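Galectin-1 (Bufo arenarum, PDB 1GAN) binds beta-galactosides as a homodimeric lectin, probably along with other complex carbohydrates, and may regulate apoptosis and cell differentiation. Local coordinates at residues E19-I24 with F128-T133; E37-F42 with I118-L123. One frame throughout, in Å; residues are numbered along the deposited sequence.

Contact 1 (E19-I24 with F128-T133); sequences EIKGSI and FKSITT
The torsions of Ile20 and Ile131, neighbours as a non-hydrogen-bonded antiparallel pair with side chains on one face, bring their branches together. Ile20 carries CG1 anti to its carbonyl carbon (chi1 -56°), and chi2, also near -60°, turns CD1 toward the neighbouring strand; Ile131 holds CG1 trans to its own nitrogen (chi1 172°) and runs straight out. The two chains lie side by side, with Ile20 CD1 3.9 Å from Ile131 CG1. They share a face with the Phe128 side chain, and there Ile20 also packs on the opposing sheet.

On the other face, Ser130 OG lies against the aliphatic part of Lys21, 3.4 Å from CD. Beside this pair Glu19 and Thr132 point the same way, OE2 approaching the Thr132 CG2 methyl at 3.9 Å.

The backbone register supports this division of faces. Glu19 and Thr132 form an antiparallel hydrogen-bonded pair, with Glu19 N to Thr132 O at 2.8 Å; the return bond from Thr132 N lies in the carbonyl plane of Glu19. Lys21 N reaches Ser130 O at 3.0 Å. The next carbonyl, Lys21 O, takes two donors on one face of its plane: Lys129 N at 2.7 Å and Ser130 N at 3.2 Å. Gly22 consequently pairs with Phe128, one residue out of step, and CB of the extra residue, Lys129, sits 3.2 Å from Lys21 O.

Ser130, Ile131 and Thr132 also form an antiparallel ladder with a strand of the second subunit, which carries the sheet across the dimer interface. Two residues opposite one, with both amides on a single carbonyl, define a classic beta bulge, here in the antiparallel pair at the dimer edge of the galectin beta sandwich.

Contact 2 (E37-F42 with I118-L123); sequences EDASNF and IPFLSL
Phe120 meets the 37-42 corner with both its ring and its CB. One ring face lies under the backbone of the turn: Asp38 C and Ala39 N each stand 4.1 Å above the ring plane, displaced toward its rim. The ring of Phe42 crosses that of Phe120 obliquely, the two CE1 atoms 3.7 Å apart; Phe120 CE1 lies at the edge of the Phe42 ring, near its plane. Ala39 CB adds a looser touch to Phe120 CZ. At the other end Pro119 CG sits 3.5 Å from Glu37 O, and the same carbonyl oxygen is 3.8 Å from Phe120 CB.

The aromatic ring reaches the turn because Phe120 CG is anti to the backbone nitrogen (chi1 175°), extending the side chain away from its strand. The turn itself, type I from Asp38 to Asn41, is held by the Asp38 carboxylate. OD1 accepts Ser40 N at 3.0 Å on its anti side, closing an Asx turn, and Asn41 ND2 at 2.9 Å on its syn side. Asn41 N returns to Asp38 O, while Glu37 N bonds to Asn41 O.

Farther out, Ser40 OG is hydrogen-bonded to Asp67 and Asn41 OD1 to Ala66 N, tying the turn to the next hairpin of the sheet. The Phe42 side chain lies about 4 Å from those of Trp69 and His45, both in the glycan pocket, and about 8 Å from the bound galactose.

The two segments therefore meet through apolar and van der Waals contact, whereas the hydrogen bonds within 37-42 shape the turn that presents its backbone to the Phe120 ring.

In the fold
From the N terminus, the chain enters contact 1 at 19-24, in the five-stranded sheet. It next crosses to the six-stranded sheet and reaches the 37-42 corner, which strand 118-124 meets 75 residues later, closing contact 2. Strand 127-133 follows directly and closes contact 1 around 103 intervening residues, making contact 2 the inner of two nested closures. Their centres lie about 16 Å apart, yet they meet through the sandwich interior: Ile20 CD1 is 3.9 Å from Leu121 CD1, and Phe128 CB is 4.0 Å from Leu123 CD1. Contact 1 borders the second subunit; contact 2 belongs to the six-stranded sheet that carries the sugar site.

Contact 1 (E19-I24 with F128-T133)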
ATOM      1  N   GLU A  19      -2.128  -7.019   7.369  1.00 27.51           N
ATOM      2  CA  GLU A  19      -2.707  -6.251   8.456  1.00 27.68           C
ATOM      3  C   GLU A  19      -2.869  -4.810   8.007  1.00 27.56           C
ATOM      4  O   GLU A  19      -1.954  -4.237   7.397  1.00 25.90           O
ATOM      5  CB  GLU A  19      -1.776  -6.311   9.651  1.00 29.39           C
ATOM      6  CG  GLU A  19      -2.099  -5.311  10.712  1.00 34.08           C
ATOM      7  CD  GLU A  19      -0.962  -5.182  11.683  1.00 38.43           C
ATOM      8  OE1 GLU A  19      -0.888  -6.028  12.605  1.00 39.37           O
ATOM      9  OE2 GLU A  19      -0.136  -4.243  11.510  1.00 41.44           O
ATOM     10  N   ILE A  20      -4.037  -4.239   8.268  1.00 27.58           N
ATOM     11  CA  ILE A  20      -4.330  -2.851   7.908  1.00 29.40           C
ATOM     12  C   ILE A  20      -4.506  -2.000   9.170  1.00 29.92           C
ATOM     13  O   ILE A  20      -5.197  -2.405  10.120  1.00 30.97           O
ATOM     14  CB  ILE A  20      -5.680  -2.713   7.128  1.00 31.67           C
ATOM     15  CG1 ILE A  20      -5.693  -3.588   5.869  1.00 32.68           C
ATOM     16  CG2 ILE A  20      -5.938  -1.255   6.760  1.00 30.26           C
ATOM     17  CD1 ILE A  20      -4.647  -3.218   4.868  1.00 33.95           C
ATOM     18  N   LYS A  21      -3.899  -0.819   9.166  1.00 30.09           N
ATOM     19  CA  LYS A  21      -4.025   0.142  10.255  1.00 30.12           C
ATOM     20  C   LYS A  21      -4.600   1.393   9.629  1.00 30.05           C
ATOM     21  O   LYS A  21      -4.106   1.881   8.609  1.00 29.13           O
ATOM     22  CB  LYS A  21      -2.684   0.466  10.901  1.00 31.99           C
ATOM     23  CG  LYS A  21      -2.278  -0.518  11.952  1.00 37.51           C
ATOM     24  CD  LYS A  21      -0.898  -0.223  12.498  1.00 40.64           C
ATOM     25  CE  LYS A  21      -0.429  -1.376  13.372  1.00 42.75           C
ATOM     26  NZ  LYS A  21       1.013  -1.272  13.703  1.00 45.25           N
ATOM     27  N   GLY A  22      -5.687   1.878  10.201  1.00 32.02           N
ATOM     28  CA  GLY A  22      -6.310   3.072   9.675  1.00 32.06           C
ATOM     29  C   GLY A  22      -6.953   3.825  10.806  1.00 32.73           C
ATOM     30  O   GLY A  22      -6.842   3.440  11.967  1.00 32.09           O
ATOM     31  N   SER A  23      -7.616   4.909  10.446  1.00 34.46           N
ATOM     32  CA  SER A  23      -8.328   5.746  11.389  1.00 37.48           C
ATOM     33  C   SER A  23      -9.678   6.027  10.736  1.00 37.45           C
ATOM     34  O   SER A  23      -9.759   6.233   9.512  1.00 34.52           O
ATOM     35  CB  SER A  23      -7.556   7.045  11.624  1.00 38.85           C
ATOM     36  OG  SER A  23      -7.116   7.569  10.380  1.00 45.42           O
ATOM     37  N   ILE A  24     -10.722   6.059  11.557  1.00 38.41           N
ATOM     38  CA  ILE A  24     -12.067   6.267  11.056  1.00 40.05           C
ATOM     39  C   ILE A  24     -12.553   7.713  11.129  1.00 41.45           C
ATOM     40  O   ILE A  24     -12.678   8.273  12.226  1.00 42.46           O
ATOM     41  CB  ILE A  24     -13.058   5.384  11.820  1.00 40.21           C
ATOM     42  CG1 ILE A  24     -12.523   3.956  11.905  1.00 38.80           C
ATOM     43  CG2 ILE A  24     -14.414   5.409  11.112  1.00 41.08           C
ATOM     44  CD1 ILE A  24     -13.191   3.133  12.961  1.00 38.18           C
ATOM     45  N   PHE A 128      -6.026   5.471   5.686  1.00 42.07           N
ATOM     46  CA  PHE A 128      -4.859   4.591   5.691  1.00 39.75           C
ATOM     47  C   PHE A 128      -3.674   5.031   6.568  1.00 38.56           C
ATOM     48  O   PHE A 128      -3.247   6.188   6.533  1.00 38.84           O
ATOM     49  CB  PHE A 128      -4.449   4.390   4.210  1.00 41.26           C
ATOM     50  CG  PHE A 128      -3.037   3.931   3.999  1.00 39.11           C
ATOM     51  CD1 PHE A 128      -2.664   2.642   4.289  1.00 39.90           C
ATOM     52  CD2 PHE A 128      -2.080   4.813   3.536  1.00 39.20           C
ATOM     53  CE1 PHE A 128      -1.351   2.242   4.127  1.00 40.67           C
ATOM     54  CE2 PHE A 128      -0.773   4.424   3.374  1.00 39.86           C
ATOM     55  CZ  PHE A 128      -0.404   3.139   3.672  1.00 40.86           C
ATOM     56  N   LYS A 129      -3.164   4.114   7.380  1.00 36.97           N
ATOM     57  CA  LYS A 129      -1.998   4.416   8.201  1.00 35.82           C
ATOM     58  C   LYS A 129      -0.840   3.466   7.829  1.00 35.10           C
ATOM     59  O   LYS A 129       0.308   3.888   7.737  1.00 35.45           O
ATOM     60  CB  LYS A 129      -2.324   4.324   9.690  1.00 40.22           C
ATOM     61  CG  LYS A 129      -1.354   5.078  10.596  1.00 45.21           C
ATOM     62  CD  LYS A 129      -0.106   4.277  10.943  1.00 49.60           C
ATOM     63  CE  LYS A 129       1.073   5.217  11.226  1.00 51.79           C
ATOM     64  NZ  LYS A 129       2.297   4.473  11.650  1.00 53.01           N
ATOM     65  N   SER A 130      -1.124   2.185   7.630  1.00 33.32           N
ATOM     66  CA  SER A 130      -0.070   1.257   7.254  1.00 32.23           C
ATOM     67  C   SER A 130      -0.574  -0.096   6.817  1.00 31.49           C
ATOM     68  O   SER A 130      -1.574  -0.591   7.315  1.00 32.84           O
ATOM     69  CB  SER A 130       0.937   1.063   8.385  1.00 31.81           C
ATOM     70  OG  SER A 130       0.400   0.300   9.438  1.00 33.84           O
ATOM     71  N   ILE A 131       0.122  -0.697   5.873  1.00 29.51           N
ATOM     72  CA  ILE A 131      -0.254  -2.003   5.419  1.00 29.55           C
ATOM     73  C   ILE A 131       0.988  -2.863   5.514  1.00 31.69           C
ATOM     74  O   ILE A 131       2.092  -2.427   5.163  1.00 33.46           O
ATOM     75  CB  ILE A 131      -0.801  -2.011   3.964  1.00 27.77           C
ATOM     76  CG1 ILE A 131      -0.976  -3.477   3.516  1.00 26.99           C
ATOM     77  CG2 ILE A 131       0.143  -1.242   3.026  1.00 29.30           C
ATOM     78  CD1 ILE A 131      -1.629  -3.692   2.197  1.00 26.80           C
ATOM     79  N   THR A 132       0.835  -4.056   6.064  1.00 31.82           N
ATOM     80  CA  THR A 132       1.962  -4.945   6.157  1.00 31.62           C
ATOM     81  C   THR A 132       1.522  -6.392   5.979  1.00 31.40           C
ATOM     82  O   THR A 132       0.396  -6.742   6.298  1.00 30.78           O
ATOM     83  CB  THR A 132       2.820  -4.639   7.440  1.00 31.70           C
ATOM     84  OG1 THR A 132       3.214  -5.834   8.107  1.00 30.92           O
ATOM     85  CG2 THR A 132       2.106  -3.736   8.376  1.00 31.74           C
ATOM     86  N   THR A 133       2.339  -7.169   5.286  1.00 32.67           N
ATOM     87  CA  THR A 133       2.043  -8.575   5.056  1.00 35.42           C
ATOM     88  C   THR A 133       3.197  -9.416   5.579  1.00 36.71           C
ATOM     89  O   THR A 133       4.337  -8.956   5.597  1.00 35.89           O
ATOM     90  CB  THR A 133       1.858  -8.927   3.538  1.00 35.52           C
ATOM     91  OG1 THR A 133       3.035  -8.574   2.791  1.00 40.99           O
ATOM     92  CG2 THR A 133       0.694  -8.189   2.952  1.00 39.24           C
TER

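Contact 2 (E37-F42 with I118-L123)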
ATOM      1  N   GLU A  37      -9.497  -9.798  -7.018  1.00 23.10           N
ATOM      2  CA  GLU A  37      -8.747  -9.803  -8.265  1.00 24.15           C
ATOM      3  C   GLU A  37      -8.661  -8.440  -8.912  1.00 25.04           C
ATOM      4  O   GLU A  37      -7.658  -8.106  -9.520  1.00 25.46           O
ATOM      5  CB  GLU A  37      -9.402 -10.768  -9.246  1.00 23.05           C
ATOM      6  CG  GLU A  37      -9.196 -12.212  -8.836  1.00 26.26           C
ATOM      7  CD  GLU A  37     -10.114 -13.168  -9.547  1.00 29.11           C
ATOM      8  OE1 GLU A  37     -11.298 -13.236  -9.143  1.00 28.18           O
ATOM      9  OE2 GLU A  37      -9.643 -13.856 -10.486  1.00 28.04           O
ATOM     10  N   ASP A  38      -9.743  -7.675  -8.807  1.00 26.95           N
ATOM     11  CA  ASP A  38      -9.849  -6.343  -9.413  1.00 25.48           C
ATOM     12  C   ASP A  38     -11.068  -5.676  -8.824  1.00 25.62           C
ATOM     13  O   ASP A  38     -11.806  -6.289  -8.064  1.00 25.13           O
ATOM     14  CB  ASP A  38      -9.997  -6.454 -10.959  1.00 23.50           C
ATOM     15  CG  ASP A  38     -11.049  -7.481 -11.396  1.00 21.55           C
ATOM     16  OD1 ASP A  38     -12.251  -7.165 -11.334  1.00 20.25           O
ATOM     17  OD2 ASP A  38     -10.673  -8.594 -11.840  1.00 19.33           O
ATOM     18  N   ALA A  39     -11.361  -4.466  -9.275  1.00 27.87           N
ATOM     19  CA  ALA A  39     -12.506  -3.729  -8.756  1.00 27.19           C
ATOM     20  C   ALA A  39     -13.911  -4.329  -8.978  1.00 27.79           C
ATOM     21  O   ALA A  39     -14.899  -3.799  -8.467  1.00 28.85           O
ATOM     22  CB  ALA A  39     -12.440  -2.305  -9.230  1.00 26.39           C
ATOM     23  N   SER A  40     -14.019  -5.436  -9.706  1.00 25.03           N
ATOM     24  CA  SER A  40     -15.331  -6.061  -9.933  1.00 24.09           C
ATOM     25  C   SER A  40     -15.414  -7.464  -9.351  1.00 22.57           C
ATOM     26  O   SER A  40     -16.451  -8.131  -9.430  1.00 20.22           O
ATOM     27  CB  SER A  40     -15.638  -6.155 -11.432  1.00 25.65           C
ATOM     28  OG  SER A  40     -16.032  -4.896 -11.940  1.00 30.27           O
ATOM     29  N   ASN A  41     -14.309  -7.938  -8.804  1.00 21.18           N
ATOM     30  CA  ASN A  41     -14.311  -9.278  -8.272  1.00 21.81           C
ATOM     31  C   ASN A  41     -13.630  -9.277  -6.918  1.00 21.78           C
ATOM     32  O   ASN A  41     -12.402  -9.131  -6.852  1.00 20.46           O
ATOM     33  CB  ASN A  41     -13.589 -10.206  -9.248  1.00 20.81           C
ATOM     34  CG  ASN A  41     -14.315 -10.325 -10.574  1.00 23.19           C
ATOM     35  OD1 ASN A  41     -15.199 -11.165 -10.730  1.00 27.52           O
ATOM     36  ND2 ASN A  41     -13.980  -9.455 -11.523  1.00 21.78           N
ATOM     37  N   PHE A  42     -14.425  -9.423  -5.853  1.00 19.53           N
ATOM     38  CA  PHE A  42     -13.893  -9.428  -4.486  1.00 20.27           C
ATOM     39  C   PHE A  42     -14.096 -10.791  -3.853  1.00 21.32           C
ATOM     40  O   PHE A  42     -15.191 -11.351  -3.926  1.00 22.50           O
ATOM     41  CB  PHE A  42     -14.608  -8.375  -3.609  1.00 18.63           C
ATOM     42  CG  PHE A  42     -14.448  -6.953  -4.086  1.00 20.96           C
ATOM     43  CD1 PHE A  42     -13.277  -6.529  -4.697  1.00 19.81           C
ATOM     44  CD2 PHE A  42     -15.452  -6.008  -3.863  1.00 23.82           C
ATOM     45  CE1 PHE A  42     -13.096  -5.182  -5.069  1.00 20.65           C
ATOM     46  CE2 PHE A  42     -15.282  -4.661  -4.238  1.00 21.00           C
ATOM     47  CZ  PHE A  42     -14.097  -4.253  -4.840  1.00 17.81           C
ATOM     48  N   ILE A 118      -3.945 -13.221  -4.105  1.00 24.86           N
ATOM     49  CA  ILE A 118      -4.904 -12.129  -4.114  1.00 21.38           C
ATOM     50  C   ILE A 118      -4.084 -10.940  -4.554  1.00 19.45           C
ATOM     51  O   ILE A 118      -3.205 -10.490  -3.838  1.00 21.11           O
ATOM     52  CB  ILE A 118      -5.506 -11.901  -2.687  1.00 18.28           C
ATOM     53  CG1 ILE A 118      -6.272 -13.145  -2.234  1.00 19.77           C
ATOM     54  CG2 ILE A 118      -6.512 -10.795  -2.712  1.00 20.12           C
ATOM     55  CD1 ILE A 118      -6.837 -13.055  -0.833  1.00 14.98           C
ATOM     56  N   PRO A 119      -4.345 -10.437  -5.757  1.00 19.65           N
ATOM     57  CA  PRO A 119      -3.592  -9.299  -6.269  1.00 19.17           C
ATOM     58  C   PRO A 119      -4.055  -7.921  -5.861  1.00 19.42           C
ATOM     59  O   PRO A 119      -3.245  -6.999  -5.822  1.00 18.96           O
ATOM     60  CB  PRO A 119      -3.733  -9.464  -7.773  1.00 16.89           C
ATOM     61  CG  PRO A 119      -5.134 -10.004  -7.905  1.00 20.30           C
ATOM     62  CD  PRO A 119      -5.225 -11.015  -6.802  1.00 16.96           C
ATOM     63  N   PHE A 120      -5.317  -7.782  -5.496  1.00 18.15           N
ATOM     64  CA  PHE A 120      -5.841  -6.465  -5.197  1.00 18.47           C
ATOM     65  C   PHE A 120      -6.440  -6.265  -3.807  1.00 20.13           C
ATOM     66  O   PHE A 120      -7.110  -7.146  -3.261  1.00 19.26           O
ATOM     67  CB  PHE A 120      -6.858  -6.166  -6.308  1.00 20.50           C
ATOM     68  CG  PHE A 120      -7.648  -4.885  -6.155  1.00 22.14           C
ATOM     69  CD1 PHE A 120      -8.842  -4.870  -5.433  1.00 22.43           C
ATOM     70  CD2 PHE A 120      -7.289  -3.744  -6.877  1.00 19.84           C
ATOM     71  CE1 PHE A 120      -9.664  -3.758  -5.451  1.00 24.30           C
ATOM     72  CE2 PHE A 120      -8.103  -2.633  -6.900  1.00 19.78           C
ATOM     73  CZ  PHE A 120      -9.297  -2.634  -6.191  1.00 21.29           C
ATOM     74  N   LEU A 121      -6.197  -5.078  -3.258  1.00 20.64           N
ATOM     75  CA  LEU A 121      -6.745  -4.663  -1.973  1.00 19.99           C
ATOM     76  C   LEU A 121      -7.170  -3.192  -2.108  1.00 19.44           C
ATOM     77  O   LEU A 121      -6.501  -2.400  -2.777  1.00 19.74           O
ATOM     78  CB  LEU A 121      -5.712  -4.802  -0.826  1.00 20.48           C
ATOM     79  CG  LEU A 121      -6.140  -4.243   0.561  1.00 24.75           C
ATOM     80  CD1 LEU A 121      -5.700  -5.137   1.686  1.00 25.40           C
ATOM     81  CD2 LEU A 121      -5.617  -2.835   0.814  1.00 25.08           C
ATOM     82  N   SER A 122      -8.303  -2.833  -1.523  1.00 19.44           N
ATOM     83  CA  SER A 122      -8.738  -1.452  -1.531  1.00 20.53           C
ATOM     84  C   SER A 122      -9.469  -1.207  -0.221  1.00 23.01           C
ATOM     85  O   SER A 122      -9.915  -2.164   0.451  1.00 20.20           O
ATOM     86  CB  SER A 122      -9.630  -1.126  -2.719  1.00 19.27           C
ATOM     87  OG  SER A 122     -10.856  -1.786  -2.621  1.00 23.27           O
ATOM     88  N   LEU A 123      -9.456   0.059   0.197  1.00 23.30           N
ATOM     89  CA  LEU A 123     -10.102   0.492   1.429  1.00 24.23           C
ATOM     90  C   LEU A 123     -11.076   1.553   1.009  1.00 25.69           C
ATOM     91  O   LEU A 123     -10.869   2.215  -0.008  1.00 27.27           O
ATOM     92  CB  LEU A 123      -9.121   1.135   2.395  1.00 19.43           C
ATOM     93  CG  LEU A 123      -7.811   0.496   2.789  1.00 20.78           C
ATOM     94  CD1 LEU A 123      -7.101   1.402   3.756  1.00 20.85           C
ATOM     95  CD2 LEU A 123      -8.059  -0.826   3.447  1.00 25.54           C
TER